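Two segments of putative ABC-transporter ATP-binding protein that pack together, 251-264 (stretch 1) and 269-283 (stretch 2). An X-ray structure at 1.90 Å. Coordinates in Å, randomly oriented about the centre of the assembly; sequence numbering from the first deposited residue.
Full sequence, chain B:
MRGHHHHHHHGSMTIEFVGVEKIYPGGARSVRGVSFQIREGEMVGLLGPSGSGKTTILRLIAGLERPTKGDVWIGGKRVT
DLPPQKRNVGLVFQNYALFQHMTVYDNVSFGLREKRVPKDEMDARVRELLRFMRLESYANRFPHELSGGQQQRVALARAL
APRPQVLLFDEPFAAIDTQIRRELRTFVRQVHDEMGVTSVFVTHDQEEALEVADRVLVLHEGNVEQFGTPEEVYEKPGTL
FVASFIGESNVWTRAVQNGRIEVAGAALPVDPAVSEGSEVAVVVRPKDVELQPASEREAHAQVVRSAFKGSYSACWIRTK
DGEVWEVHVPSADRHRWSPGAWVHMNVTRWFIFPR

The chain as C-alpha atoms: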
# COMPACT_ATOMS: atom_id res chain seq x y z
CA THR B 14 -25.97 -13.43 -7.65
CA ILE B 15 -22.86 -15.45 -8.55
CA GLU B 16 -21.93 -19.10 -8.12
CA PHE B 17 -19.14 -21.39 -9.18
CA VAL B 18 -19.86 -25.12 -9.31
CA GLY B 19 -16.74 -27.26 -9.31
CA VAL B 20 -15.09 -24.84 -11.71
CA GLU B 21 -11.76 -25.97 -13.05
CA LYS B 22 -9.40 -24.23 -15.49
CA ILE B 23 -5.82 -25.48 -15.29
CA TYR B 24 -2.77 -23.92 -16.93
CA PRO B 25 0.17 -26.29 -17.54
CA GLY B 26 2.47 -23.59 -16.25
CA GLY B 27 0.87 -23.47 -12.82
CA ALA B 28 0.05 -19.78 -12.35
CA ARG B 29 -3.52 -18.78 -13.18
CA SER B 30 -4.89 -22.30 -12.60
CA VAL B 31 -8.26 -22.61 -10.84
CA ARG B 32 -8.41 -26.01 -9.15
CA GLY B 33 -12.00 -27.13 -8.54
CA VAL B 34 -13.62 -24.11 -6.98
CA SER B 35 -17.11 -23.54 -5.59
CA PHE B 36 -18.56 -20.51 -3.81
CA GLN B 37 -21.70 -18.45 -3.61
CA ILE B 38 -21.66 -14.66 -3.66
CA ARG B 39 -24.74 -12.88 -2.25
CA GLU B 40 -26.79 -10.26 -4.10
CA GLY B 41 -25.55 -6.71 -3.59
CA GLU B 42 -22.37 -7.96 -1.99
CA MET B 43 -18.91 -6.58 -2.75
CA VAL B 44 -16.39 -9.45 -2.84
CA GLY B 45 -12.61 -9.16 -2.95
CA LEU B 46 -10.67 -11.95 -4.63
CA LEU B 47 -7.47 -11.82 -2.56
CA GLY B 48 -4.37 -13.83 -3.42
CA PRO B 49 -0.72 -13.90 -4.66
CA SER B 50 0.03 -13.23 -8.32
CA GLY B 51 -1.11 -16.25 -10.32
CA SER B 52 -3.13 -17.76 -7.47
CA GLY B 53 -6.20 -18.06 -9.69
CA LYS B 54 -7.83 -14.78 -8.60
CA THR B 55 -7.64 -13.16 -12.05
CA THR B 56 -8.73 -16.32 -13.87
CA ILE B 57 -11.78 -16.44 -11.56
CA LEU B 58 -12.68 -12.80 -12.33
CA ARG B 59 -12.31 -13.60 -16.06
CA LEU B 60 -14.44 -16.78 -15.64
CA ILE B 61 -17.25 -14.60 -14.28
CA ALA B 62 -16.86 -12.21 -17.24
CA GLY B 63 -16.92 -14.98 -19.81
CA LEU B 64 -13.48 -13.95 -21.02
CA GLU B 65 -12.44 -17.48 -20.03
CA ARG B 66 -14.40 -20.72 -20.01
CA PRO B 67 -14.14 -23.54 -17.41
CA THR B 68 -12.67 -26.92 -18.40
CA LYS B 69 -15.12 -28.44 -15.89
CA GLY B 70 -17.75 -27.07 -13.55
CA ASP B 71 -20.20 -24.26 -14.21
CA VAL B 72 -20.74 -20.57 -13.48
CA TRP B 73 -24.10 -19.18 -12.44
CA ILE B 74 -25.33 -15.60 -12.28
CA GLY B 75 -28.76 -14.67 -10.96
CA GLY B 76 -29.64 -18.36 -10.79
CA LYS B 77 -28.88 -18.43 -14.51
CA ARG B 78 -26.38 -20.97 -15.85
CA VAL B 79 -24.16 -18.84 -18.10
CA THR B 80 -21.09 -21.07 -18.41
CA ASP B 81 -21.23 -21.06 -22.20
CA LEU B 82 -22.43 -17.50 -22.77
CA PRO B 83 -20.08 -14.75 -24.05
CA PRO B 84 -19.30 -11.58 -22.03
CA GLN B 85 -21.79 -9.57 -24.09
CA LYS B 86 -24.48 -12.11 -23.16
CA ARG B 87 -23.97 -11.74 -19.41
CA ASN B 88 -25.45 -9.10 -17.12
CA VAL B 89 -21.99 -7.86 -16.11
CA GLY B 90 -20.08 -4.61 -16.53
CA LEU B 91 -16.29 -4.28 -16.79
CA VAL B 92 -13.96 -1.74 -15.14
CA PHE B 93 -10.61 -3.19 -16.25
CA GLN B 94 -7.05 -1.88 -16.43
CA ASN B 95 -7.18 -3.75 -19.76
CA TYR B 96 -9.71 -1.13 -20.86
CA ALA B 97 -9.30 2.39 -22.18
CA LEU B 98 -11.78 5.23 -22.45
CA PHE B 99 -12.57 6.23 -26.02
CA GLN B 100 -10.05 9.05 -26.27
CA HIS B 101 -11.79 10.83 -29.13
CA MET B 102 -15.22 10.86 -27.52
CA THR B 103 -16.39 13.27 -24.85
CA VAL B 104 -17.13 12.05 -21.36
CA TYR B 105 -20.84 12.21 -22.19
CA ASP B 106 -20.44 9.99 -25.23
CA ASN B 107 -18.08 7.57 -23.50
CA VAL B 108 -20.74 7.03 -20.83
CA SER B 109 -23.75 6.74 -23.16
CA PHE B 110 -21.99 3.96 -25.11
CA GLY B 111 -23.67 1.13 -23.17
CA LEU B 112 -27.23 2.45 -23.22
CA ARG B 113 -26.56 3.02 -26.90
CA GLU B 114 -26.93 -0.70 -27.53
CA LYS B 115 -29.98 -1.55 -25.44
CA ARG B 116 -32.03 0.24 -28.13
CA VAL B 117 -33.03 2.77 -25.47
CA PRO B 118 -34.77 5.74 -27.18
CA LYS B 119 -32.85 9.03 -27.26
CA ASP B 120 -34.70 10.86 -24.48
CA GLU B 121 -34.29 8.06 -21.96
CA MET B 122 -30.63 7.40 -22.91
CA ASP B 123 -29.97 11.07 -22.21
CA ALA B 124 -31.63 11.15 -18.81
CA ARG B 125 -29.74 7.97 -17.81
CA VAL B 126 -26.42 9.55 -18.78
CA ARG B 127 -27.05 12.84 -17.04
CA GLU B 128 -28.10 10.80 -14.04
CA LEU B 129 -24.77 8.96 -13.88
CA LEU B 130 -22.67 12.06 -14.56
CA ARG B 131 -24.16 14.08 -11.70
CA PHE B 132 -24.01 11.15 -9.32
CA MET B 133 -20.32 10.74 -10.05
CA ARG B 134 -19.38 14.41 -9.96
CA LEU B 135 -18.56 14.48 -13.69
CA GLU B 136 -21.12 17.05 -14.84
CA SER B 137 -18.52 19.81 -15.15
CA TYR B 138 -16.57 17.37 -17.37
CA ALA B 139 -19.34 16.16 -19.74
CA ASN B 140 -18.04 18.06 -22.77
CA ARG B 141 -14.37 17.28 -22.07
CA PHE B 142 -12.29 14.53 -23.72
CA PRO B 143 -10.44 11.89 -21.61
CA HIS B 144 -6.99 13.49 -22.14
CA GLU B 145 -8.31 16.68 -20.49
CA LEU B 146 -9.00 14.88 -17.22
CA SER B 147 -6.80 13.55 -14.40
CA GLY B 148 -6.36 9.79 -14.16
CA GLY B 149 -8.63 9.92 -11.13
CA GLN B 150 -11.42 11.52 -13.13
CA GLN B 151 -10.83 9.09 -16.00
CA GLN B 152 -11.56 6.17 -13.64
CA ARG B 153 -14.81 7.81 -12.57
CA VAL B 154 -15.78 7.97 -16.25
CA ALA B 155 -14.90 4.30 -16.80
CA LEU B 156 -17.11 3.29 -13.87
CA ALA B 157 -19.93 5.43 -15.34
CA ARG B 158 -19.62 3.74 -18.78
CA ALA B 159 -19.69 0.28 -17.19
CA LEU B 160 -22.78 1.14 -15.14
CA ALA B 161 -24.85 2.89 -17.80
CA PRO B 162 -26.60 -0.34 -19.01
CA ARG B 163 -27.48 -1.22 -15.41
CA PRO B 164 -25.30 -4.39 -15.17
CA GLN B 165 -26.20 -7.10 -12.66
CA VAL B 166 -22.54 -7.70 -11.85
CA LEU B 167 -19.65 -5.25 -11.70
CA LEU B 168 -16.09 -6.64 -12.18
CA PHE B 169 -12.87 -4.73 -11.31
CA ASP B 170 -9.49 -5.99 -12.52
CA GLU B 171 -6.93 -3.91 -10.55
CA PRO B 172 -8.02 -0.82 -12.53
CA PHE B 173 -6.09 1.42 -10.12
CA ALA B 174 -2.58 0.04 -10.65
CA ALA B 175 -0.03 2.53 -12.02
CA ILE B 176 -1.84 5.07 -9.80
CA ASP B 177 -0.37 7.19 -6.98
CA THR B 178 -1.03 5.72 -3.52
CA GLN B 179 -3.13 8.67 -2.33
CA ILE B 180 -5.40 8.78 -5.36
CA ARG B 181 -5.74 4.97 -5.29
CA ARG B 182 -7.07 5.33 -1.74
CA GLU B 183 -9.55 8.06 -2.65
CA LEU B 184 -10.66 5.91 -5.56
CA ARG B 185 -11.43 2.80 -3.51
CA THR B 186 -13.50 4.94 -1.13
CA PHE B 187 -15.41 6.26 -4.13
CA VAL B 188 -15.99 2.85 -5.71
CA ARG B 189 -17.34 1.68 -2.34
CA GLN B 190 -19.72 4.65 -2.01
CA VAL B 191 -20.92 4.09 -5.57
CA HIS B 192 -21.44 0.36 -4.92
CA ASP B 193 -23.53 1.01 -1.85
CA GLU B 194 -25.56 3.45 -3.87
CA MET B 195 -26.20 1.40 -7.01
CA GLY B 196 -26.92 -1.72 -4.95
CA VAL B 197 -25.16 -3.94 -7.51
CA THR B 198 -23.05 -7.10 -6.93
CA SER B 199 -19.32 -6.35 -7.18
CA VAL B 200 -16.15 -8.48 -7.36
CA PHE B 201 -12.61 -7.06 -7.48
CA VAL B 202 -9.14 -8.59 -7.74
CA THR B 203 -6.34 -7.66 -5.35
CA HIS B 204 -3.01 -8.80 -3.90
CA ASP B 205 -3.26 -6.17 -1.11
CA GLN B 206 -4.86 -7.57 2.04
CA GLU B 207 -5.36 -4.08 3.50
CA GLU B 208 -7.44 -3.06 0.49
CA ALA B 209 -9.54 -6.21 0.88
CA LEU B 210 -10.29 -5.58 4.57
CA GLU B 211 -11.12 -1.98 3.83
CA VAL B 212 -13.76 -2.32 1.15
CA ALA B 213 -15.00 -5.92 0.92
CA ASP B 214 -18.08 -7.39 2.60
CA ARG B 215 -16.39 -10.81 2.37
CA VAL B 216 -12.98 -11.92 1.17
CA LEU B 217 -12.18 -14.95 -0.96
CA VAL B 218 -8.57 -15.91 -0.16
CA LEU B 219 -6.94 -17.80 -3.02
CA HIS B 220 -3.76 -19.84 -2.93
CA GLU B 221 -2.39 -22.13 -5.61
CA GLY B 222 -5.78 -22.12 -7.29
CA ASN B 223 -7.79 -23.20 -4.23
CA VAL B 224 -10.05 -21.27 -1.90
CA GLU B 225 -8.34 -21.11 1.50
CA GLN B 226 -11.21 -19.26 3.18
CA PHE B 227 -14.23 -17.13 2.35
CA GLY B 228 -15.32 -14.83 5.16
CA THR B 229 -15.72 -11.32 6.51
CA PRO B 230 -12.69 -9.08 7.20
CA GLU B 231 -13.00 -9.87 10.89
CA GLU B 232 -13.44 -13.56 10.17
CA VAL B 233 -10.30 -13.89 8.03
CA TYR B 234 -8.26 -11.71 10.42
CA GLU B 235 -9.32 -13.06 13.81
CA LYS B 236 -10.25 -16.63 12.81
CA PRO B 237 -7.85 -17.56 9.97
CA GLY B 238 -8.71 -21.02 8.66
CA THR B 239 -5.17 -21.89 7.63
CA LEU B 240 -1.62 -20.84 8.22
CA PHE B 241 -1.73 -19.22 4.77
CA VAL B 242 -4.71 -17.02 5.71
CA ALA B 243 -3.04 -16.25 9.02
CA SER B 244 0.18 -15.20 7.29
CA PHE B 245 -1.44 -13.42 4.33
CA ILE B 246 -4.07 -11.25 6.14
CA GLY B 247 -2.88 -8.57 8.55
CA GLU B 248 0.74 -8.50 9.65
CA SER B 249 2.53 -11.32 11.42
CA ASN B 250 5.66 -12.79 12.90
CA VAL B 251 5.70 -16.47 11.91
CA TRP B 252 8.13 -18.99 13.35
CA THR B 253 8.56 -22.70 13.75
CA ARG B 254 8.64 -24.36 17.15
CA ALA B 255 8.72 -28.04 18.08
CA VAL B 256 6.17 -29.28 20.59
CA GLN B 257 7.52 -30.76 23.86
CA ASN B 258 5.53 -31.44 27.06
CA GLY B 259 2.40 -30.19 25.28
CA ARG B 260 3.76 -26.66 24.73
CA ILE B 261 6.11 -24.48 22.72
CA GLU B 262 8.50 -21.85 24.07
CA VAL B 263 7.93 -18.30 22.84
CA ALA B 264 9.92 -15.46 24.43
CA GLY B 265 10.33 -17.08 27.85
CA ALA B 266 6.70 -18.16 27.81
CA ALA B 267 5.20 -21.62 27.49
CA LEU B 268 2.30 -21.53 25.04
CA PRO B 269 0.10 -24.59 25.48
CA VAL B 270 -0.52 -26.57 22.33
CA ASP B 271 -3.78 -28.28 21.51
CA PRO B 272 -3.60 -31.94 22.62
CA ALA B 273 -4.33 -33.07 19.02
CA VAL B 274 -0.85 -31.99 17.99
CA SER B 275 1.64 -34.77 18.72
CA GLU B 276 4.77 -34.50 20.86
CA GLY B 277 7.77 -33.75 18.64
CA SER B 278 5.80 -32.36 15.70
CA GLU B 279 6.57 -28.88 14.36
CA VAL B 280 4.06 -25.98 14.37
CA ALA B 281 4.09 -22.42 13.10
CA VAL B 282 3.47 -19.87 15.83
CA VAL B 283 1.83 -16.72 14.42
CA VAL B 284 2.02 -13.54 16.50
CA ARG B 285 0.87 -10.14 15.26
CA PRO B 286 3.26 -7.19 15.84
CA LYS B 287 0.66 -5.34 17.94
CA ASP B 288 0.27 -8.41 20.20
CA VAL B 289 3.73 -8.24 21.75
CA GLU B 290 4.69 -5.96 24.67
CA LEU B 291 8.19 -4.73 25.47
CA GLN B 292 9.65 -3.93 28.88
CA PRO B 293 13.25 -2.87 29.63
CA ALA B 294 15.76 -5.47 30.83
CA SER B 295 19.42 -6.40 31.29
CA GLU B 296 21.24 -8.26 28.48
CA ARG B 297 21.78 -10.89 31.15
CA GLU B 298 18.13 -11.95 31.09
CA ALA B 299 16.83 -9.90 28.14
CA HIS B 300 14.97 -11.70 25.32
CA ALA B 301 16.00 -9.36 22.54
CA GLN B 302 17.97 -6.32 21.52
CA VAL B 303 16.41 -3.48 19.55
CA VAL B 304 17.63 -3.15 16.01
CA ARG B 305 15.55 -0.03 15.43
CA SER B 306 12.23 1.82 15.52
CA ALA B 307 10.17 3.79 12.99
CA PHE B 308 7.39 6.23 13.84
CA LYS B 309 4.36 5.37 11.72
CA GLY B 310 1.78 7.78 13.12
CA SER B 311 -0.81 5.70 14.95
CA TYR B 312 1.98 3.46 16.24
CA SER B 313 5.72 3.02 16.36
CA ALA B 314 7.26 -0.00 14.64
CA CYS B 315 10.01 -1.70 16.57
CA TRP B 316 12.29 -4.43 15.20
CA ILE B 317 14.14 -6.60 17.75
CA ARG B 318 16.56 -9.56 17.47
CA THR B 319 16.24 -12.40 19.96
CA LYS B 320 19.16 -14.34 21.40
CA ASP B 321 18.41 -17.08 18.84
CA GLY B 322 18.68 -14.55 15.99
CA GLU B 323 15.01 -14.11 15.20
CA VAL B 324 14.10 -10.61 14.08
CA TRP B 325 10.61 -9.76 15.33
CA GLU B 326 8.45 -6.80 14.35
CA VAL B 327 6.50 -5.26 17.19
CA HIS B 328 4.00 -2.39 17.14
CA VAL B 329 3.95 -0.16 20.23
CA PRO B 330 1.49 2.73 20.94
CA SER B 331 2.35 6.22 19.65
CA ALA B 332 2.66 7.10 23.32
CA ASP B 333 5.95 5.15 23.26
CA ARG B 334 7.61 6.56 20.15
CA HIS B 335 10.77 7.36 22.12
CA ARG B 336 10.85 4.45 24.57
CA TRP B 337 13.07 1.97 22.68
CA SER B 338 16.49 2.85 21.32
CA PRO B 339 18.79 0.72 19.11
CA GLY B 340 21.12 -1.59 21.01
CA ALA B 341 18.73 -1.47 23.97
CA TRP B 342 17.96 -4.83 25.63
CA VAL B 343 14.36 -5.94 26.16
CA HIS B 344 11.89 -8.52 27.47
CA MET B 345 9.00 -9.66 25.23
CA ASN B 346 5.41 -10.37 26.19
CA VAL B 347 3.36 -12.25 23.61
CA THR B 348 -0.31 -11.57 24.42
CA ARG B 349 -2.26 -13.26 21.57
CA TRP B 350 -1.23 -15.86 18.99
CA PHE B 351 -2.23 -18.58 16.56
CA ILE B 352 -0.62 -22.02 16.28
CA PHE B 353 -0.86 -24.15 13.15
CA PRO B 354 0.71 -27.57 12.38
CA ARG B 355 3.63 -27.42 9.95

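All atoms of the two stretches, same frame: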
# COMPACT_ATOMS: atom_id res chain seq x y z
N VAL B 251 6.01 -15.06 12.03
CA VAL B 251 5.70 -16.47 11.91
C VAL B 251 6.98 -17.25 12.13
O VAL B 251 8.00 -17.00 11.47
CB VAL B 251 5.15 -16.81 10.49
CG1 VAL B 251 4.69 -18.26 10.45
CG2 VAL B 251 4.01 -15.84 10.11
N TRP B 252 6.94 -18.20 13.06
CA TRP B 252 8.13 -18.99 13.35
C TRP B 252 7.78 -20.42 13.66
O TRP B 252 6.66 -20.72 14.06
CB TRP B 252 8.89 -18.45 14.56
CG TRP B 252 9.06 -17.00 14.58
CD1 TRP B 252 8.33 -16.11 15.31
CD2 TRP B 252 10.05 -16.24 13.88
NE1 TRP B 252 8.81 -14.84 15.11
CE2 TRP B 252 9.86 -14.89 14.24
CE3 TRP B 252 11.07 -16.57 12.98
CZ2 TRP B 252 10.66 -13.87 13.73
CZ3 TRP B 252 11.87 -15.54 12.47
CH2 TRP B 252 11.66 -14.22 12.85
N THR B 253 8.77 -21.29 13.50
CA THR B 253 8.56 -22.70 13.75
C THR B 253 9.00 -23.00 15.18
O THR B 253 9.94 -22.40 15.70
CB THR B 253 9.40 -23.57 12.78
OG1 THR B 253 9.06 -23.22 11.43
CG2 THR B 253 9.13 -25.07 13.00
N ARG B 254 8.29 -23.92 15.81
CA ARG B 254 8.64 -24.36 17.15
C ARG B 254 8.28 -25.83 17.16
O ARG B 254 7.39 -26.26 16.43
CB ARG B 254 7.83 -23.64 18.26
CG ARG B 254 8.19 -22.18 18.50
CD ARG B 254 9.56 -21.96 19.08
NE ARG B 254 9.80 -20.55 19.38
CZ ARG B 254 10.34 -19.66 18.53
NH1 ARG B 254 10.70 -20.02 17.31
NH2 ARG B 254 10.54 -18.41 18.93
N ALA B 255 9.00 -26.61 17.97
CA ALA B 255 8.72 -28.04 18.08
C ALA B 255 7.95 -28.20 19.38
O ALA B 255 8.27 -27.55 20.37
CB ALA B 255 10.03 -28.86 18.13
N VAL B 256 6.96 -29.07 19.39
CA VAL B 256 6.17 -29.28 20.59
C VAL B 256 6.86 -30.25 21.56
O VAL B 256 7.33 -31.31 21.15
CB VAL B 256 4.81 -29.87 20.22
CG1 VAL B 256 4.00 -30.12 21.47
CG2 VAL B 256 4.10 -28.95 19.24
N GLN B 257 6.94 -29.88 22.84
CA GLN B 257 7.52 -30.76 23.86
C GLN B 257 6.75 -30.49 25.15
O GLN B 257 6.52 -29.32 25.51
CB GLN B 257 9.02 -30.50 24.02
CG GLN B 257 9.77 -31.64 24.73
CD GLN B 257 11.28 -31.47 24.67
OE1 GLN B 257 11.77 -30.42 24.25
NE2 GLN B 257 12.03 -32.48 25.10
N ASN B 258 6.31 -31.55 25.82
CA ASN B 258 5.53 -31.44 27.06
C ASN B 258 4.25 -30.63 26.82
O ASN B 258 3.85 -29.81 27.66
CB ASN B 258 6.37 -30.77 28.16
CG ASN B 258 7.69 -31.47 28.38
OD1 ASN B 258 7.73 -32.70 28.47
ND2 ASN B 258 8.78 -30.70 28.46
N GLY B 259 3.63 -30.87 25.66
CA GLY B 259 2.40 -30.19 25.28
C GLY B 259 2.44 -28.66 25.13
O GLY B 259 1.42 -28.00 25.26
N ARG B 260 3.61 -28.11 24.86
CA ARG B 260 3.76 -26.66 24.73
C ARG B 260 4.93 -26.27 23.84
O ARG B 260 5.77 -27.11 23.48
CB ARG B 260 3.98 -26.06 26.13
CG ARG B 260 5.26 -26.50 26.82
CD ARG B 260 5.24 -26.24 28.34
NE ARG B 260 6.54 -26.54 28.95
CZ ARG B 260 6.75 -27.53 29.81
NH1 ARG B 260 5.75 -28.32 30.19
NH2 ARG B 260 7.98 -27.77 30.26
N ILE B 261 4.98 -24.99 23.46
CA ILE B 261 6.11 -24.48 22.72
C ILE B 261 6.62 -23.28 23.51
O ILE B 261 5.87 -22.68 24.28
CB ILE B 261 5.75 -24.05 21.28
CG1 ILE B 261 4.59 -23.04 21.29
CG2 ILE B 261 5.41 -25.29 20.46
CD1 ILE B 261 4.34 -22.39 19.91
N GLU B 262 7.89 -22.96 23.35
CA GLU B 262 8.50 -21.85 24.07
C GLU B 262 8.62 -20.60 23.20
O GLU B 262 9.37 -20.60 22.22
CB GLU B 262 9.88 -22.25 24.58
CG GLU B 262 10.22 -23.73 24.38
CD GLU B 262 10.64 -24.08 22.94
OE1 GLU B 262 9.81 -23.98 22.01
OE2 GLU B 262 11.83 -24.46 22.75
N VAL B 263 7.90 -19.55 23.58
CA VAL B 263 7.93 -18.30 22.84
C VAL B 263 8.27 -17.16 23.79
O VAL B 263 7.49 -16.82 24.69
CB VAL B 263 6.55 -18.04 22.16
CG1 VAL B 263 6.60 -16.82 21.30
CG2 VAL B 263 6.14 -19.25 21.33
N ALA B 264 9.46 -16.59 23.61
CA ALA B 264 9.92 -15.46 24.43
C ALA B 264 9.82 -15.70 25.95
O ALA B 264 9.24 -14.88 26.67
CB ALA B 264 9.14 -14.20 24.05
N PRO B 269 0.63 -23.23 25.57
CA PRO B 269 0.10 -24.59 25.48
C PRO B 269 -0.32 -24.86 24.06
O PRO B 269 -0.77 -23.96 23.36
CB PRO B 269 -1.11 -24.54 26.42
CG PRO B 269 -1.60 -23.13 26.23
CD PRO B 269 -0.28 -22.36 26.33
N VAL B 270 -0.17 -26.12 23.67
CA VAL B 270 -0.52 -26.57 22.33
C VAL B 270 -1.71 -27.51 22.45
O VAL B 270 -1.78 -28.32 23.37
CB VAL B 270 0.64 -27.38 21.69
CG1 VAL B 270 0.19 -27.99 20.37
CG2 VAL B 270 1.85 -26.45 21.48
N ASP B 271 -2.62 -27.40 21.50
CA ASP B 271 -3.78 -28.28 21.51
C ASP B 271 -3.32 -29.73 21.58
O ASP B 271 -2.42 -30.13 20.84
CB ASP B 271 -4.60 -28.10 20.23
CG ASP B 271 -5.81 -29.01 20.19
OD1 ASP B 271 -6.89 -28.61 20.71
OD2 ASP B 271 -5.68 -30.13 19.67
N PRO B 272 -3.95 -30.53 22.45
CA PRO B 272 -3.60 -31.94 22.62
C PRO B 272 -3.62 -32.80 21.36
O PRO B 272 -3.03 -33.88 21.35
CB PRO B 272 -4.60 -32.43 23.68
CG PRO B 272 -5.76 -31.50 23.51
CD PRO B 272 -5.09 -30.17 23.31
N ALA B 273 -4.27 -32.33 20.29
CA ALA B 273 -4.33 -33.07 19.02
C ALA B 273 -3.03 -32.99 18.22
O ALA B 273 -2.86 -33.67 17.21
CB ALA B 273 -5.49 -32.58 18.16
N VAL B 274 -2.13 -32.12 18.65
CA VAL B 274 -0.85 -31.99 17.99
C VAL B 274 0.07 -32.90 18.78
O VAL B 274 0.19 -32.75 20.01
CB VAL B 274 -0.32 -30.57 18.06
CG1 VAL B 274 0.98 -30.48 17.23
CG2 VAL B 274 -1.38 -29.58 17.58
N SER B 275 0.74 -33.81 18.09
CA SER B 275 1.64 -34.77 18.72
C SER B 275 2.96 -34.23 19.26
O SER B 275 3.50 -33.24 18.74
CB SER B 275 1.97 -35.89 17.74
OG SER B 275 0.79 -36.47 17.24
N GLU B 276 3.47 -34.88 20.30
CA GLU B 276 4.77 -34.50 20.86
C GLU B 276 5.79 -34.62 19.72
O GLU B 276 5.71 -35.54 18.92
CB GLU B 276 5.18 -35.47 21.99
CG GLU B 276 4.49 -35.21 23.32
CD GLU B 276 4.93 -33.90 23.94
OE1 GLU B 276 6.07 -33.84 24.45
OE2 GLU B 276 4.14 -32.93 23.89
N GLY B 277 6.74 -33.69 19.66
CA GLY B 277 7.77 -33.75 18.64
C GLY B 277 7.44 -33.20 17.26
O GLY B 277 8.33 -33.04 16.42
N SER B 278 6.18 -32.92 17.00
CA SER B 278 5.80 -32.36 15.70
C SER B 278 6.11 -30.87 15.66
O SER B 278 6.18 -30.22 16.70
CB SER B 278 4.31 -32.55 15.48
OG SER B 278 3.63 -31.68 16.37
N GLU B 279 6.27 -30.31 14.46
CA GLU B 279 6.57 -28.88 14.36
C GLU B 279 5.30 -28.07 14.07
O GLU B 279 4.39 -28.56 13.38
CB GLU B 279 7.59 -28.64 13.25
CG GLU B 279 8.94 -29.30 13.53
CD GLU B 279 9.95 -29.06 12.42
OE1 GLU B 279 9.54 -29.06 11.24
OE2 GLU B 279 11.14 -28.89 12.73
N VAL B 280 5.22 -26.86 14.62
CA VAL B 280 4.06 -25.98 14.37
C VAL B 280 4.61 -24.61 14.01
O VAL B 280 5.79 -24.31 14.28
CB VAL B 280 3.18 -25.75 15.64
CG1 VAL B 280 2.56 -27.04 16.11
CG2 VAL B 280 4.03 -25.16 16.75
N ALA B 281 3.74 -23.79 13.42
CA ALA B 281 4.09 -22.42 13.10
C ALA B 281 3.37 -21.60 14.17
O ALA B 281 2.18 -21.79 14.39
CB ALA B 281 3.55 -22.01 11.69
N VAL B 282 4.10 -20.74 14.84
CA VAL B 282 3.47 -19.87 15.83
C VAL B 282 3.30 -18.56 15.06
O VAL B 282 4.24 -18.08 14.41
CB VAL B 282 4.38 -19.62 17.03
CG1 VAL B 282 3.57 -19.05 18.19
CG2 VAL B 282 5.08 -20.88 17.41
N VAL B 283 2.10 -17.99 15.10
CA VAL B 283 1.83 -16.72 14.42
C VAL B 283 1.48 -15.67 15.47
O VAL B 283 0.52 -15.83 16.22
CB VAL B 283 0.69 -16.89 13.39
CG1 VAL B 283 0.44 -15.57 12.64
CG2 VAL B 283 1.07 -17.96 12.39
O HOH W 1 -1.50 -29.42 25.85

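Three residues have the most surface covered in this contact: Val256 and Val282, each with more than 100 Å² covered by the opposing stretch, and Glu276, with 72 Å². The first two show how a sheet and its apolar face are built together, the third how one carboxylate can fasten a turn.

The framework is an antiparallel pair of strands, 251-255 against 279-283, whose directions differ by 145°. Trp252 and Val282 form a hydrogen-bonded pair, Trp252 N to Val282 O at 3.0 Å and Val282 N to Trp252 O at 2.7 Å. Two residues on, Arg254 and Val280 repeat the pattern, with Arg254 N to Val280 O at 3.0 Å and Val280 N to Arg254 O at 2.9 Å. Between these rungs the CA atoms of Thr253 and Ala281 come within 4.5 Å, and the CA of Thr253 lies 3.2 Å from Val280 O, a CA-H...O contact that uses the same carbonyl as the rung beside it.

Alternation sorts the side chains. Val251, Thr253, Ala281 and Val283 share one face, where Val251 CG1 sits 4.1 Å from both Ala281 CB and Val283 CG2. The other face carries Trp252, Arg254, Val280 and Val282, and there Val282 is the central piece. Val282 CG1 meets Val263 CG2 at 4.1 Å; Val282 CG2 touches Arg254 CG at 3.5 Å and Ile261 CD1 at 3.0 Å, the last very tight for two methyl groups. Arg254 serves here through its aliphatic portion; its end leads away, and within its own stretch Arg254 NE donates to Glu262 O at 2.9 Å and Arg254 NH1 to Thr253 O at 3.0 Å.

Val256 extends the ladder past the strand: its N donates to Ser278 O at 3.0 Å, and its O accepts from Gly277 N at 2.9 Å. Gly277 occupies the type II turn from Ser275 to Ser278 with phi 83°, and a CB there would be jammed against the preceding carbonyl, so the backbone itself calls for glycine. With its backbone bonded, Val256 turns its side chain toward stretch 2, where Val256 CG2 lies 4.0 Å from each of Val270 CG2, Val274 CG1 and Val280 CG1. Ile261 joins the cluster, its CG2 3.9 Å from Val270 CG2 and 4.0 Å from Val280 CG2.

Glu276, with chi1 and chi2 both m, brings its carboxylate to the type I' turn from Gln257 to Arg260. Glu276 OE1 accepts from Asn258 N at 2.7 Å and Glu276 OE2 from Gly259 N at 2.8 Å, so both oxygens are used on consecutive amides. Positive phi at Asn258 and Gly259 suits this turn type, which leaves the two NH groups free for an outside acceptor. Gly259 also contributes its carbonyl: Val270 N donates to Gly259 O at 2.9 Å, and a water O bridges Gly259 O (3.3 Å) and Val270 O (2.7 Å). Backbone rungs set the register, valines and an isoleucine, with aliphatic Arg254, pack on one face, and a single acid ties down the turn.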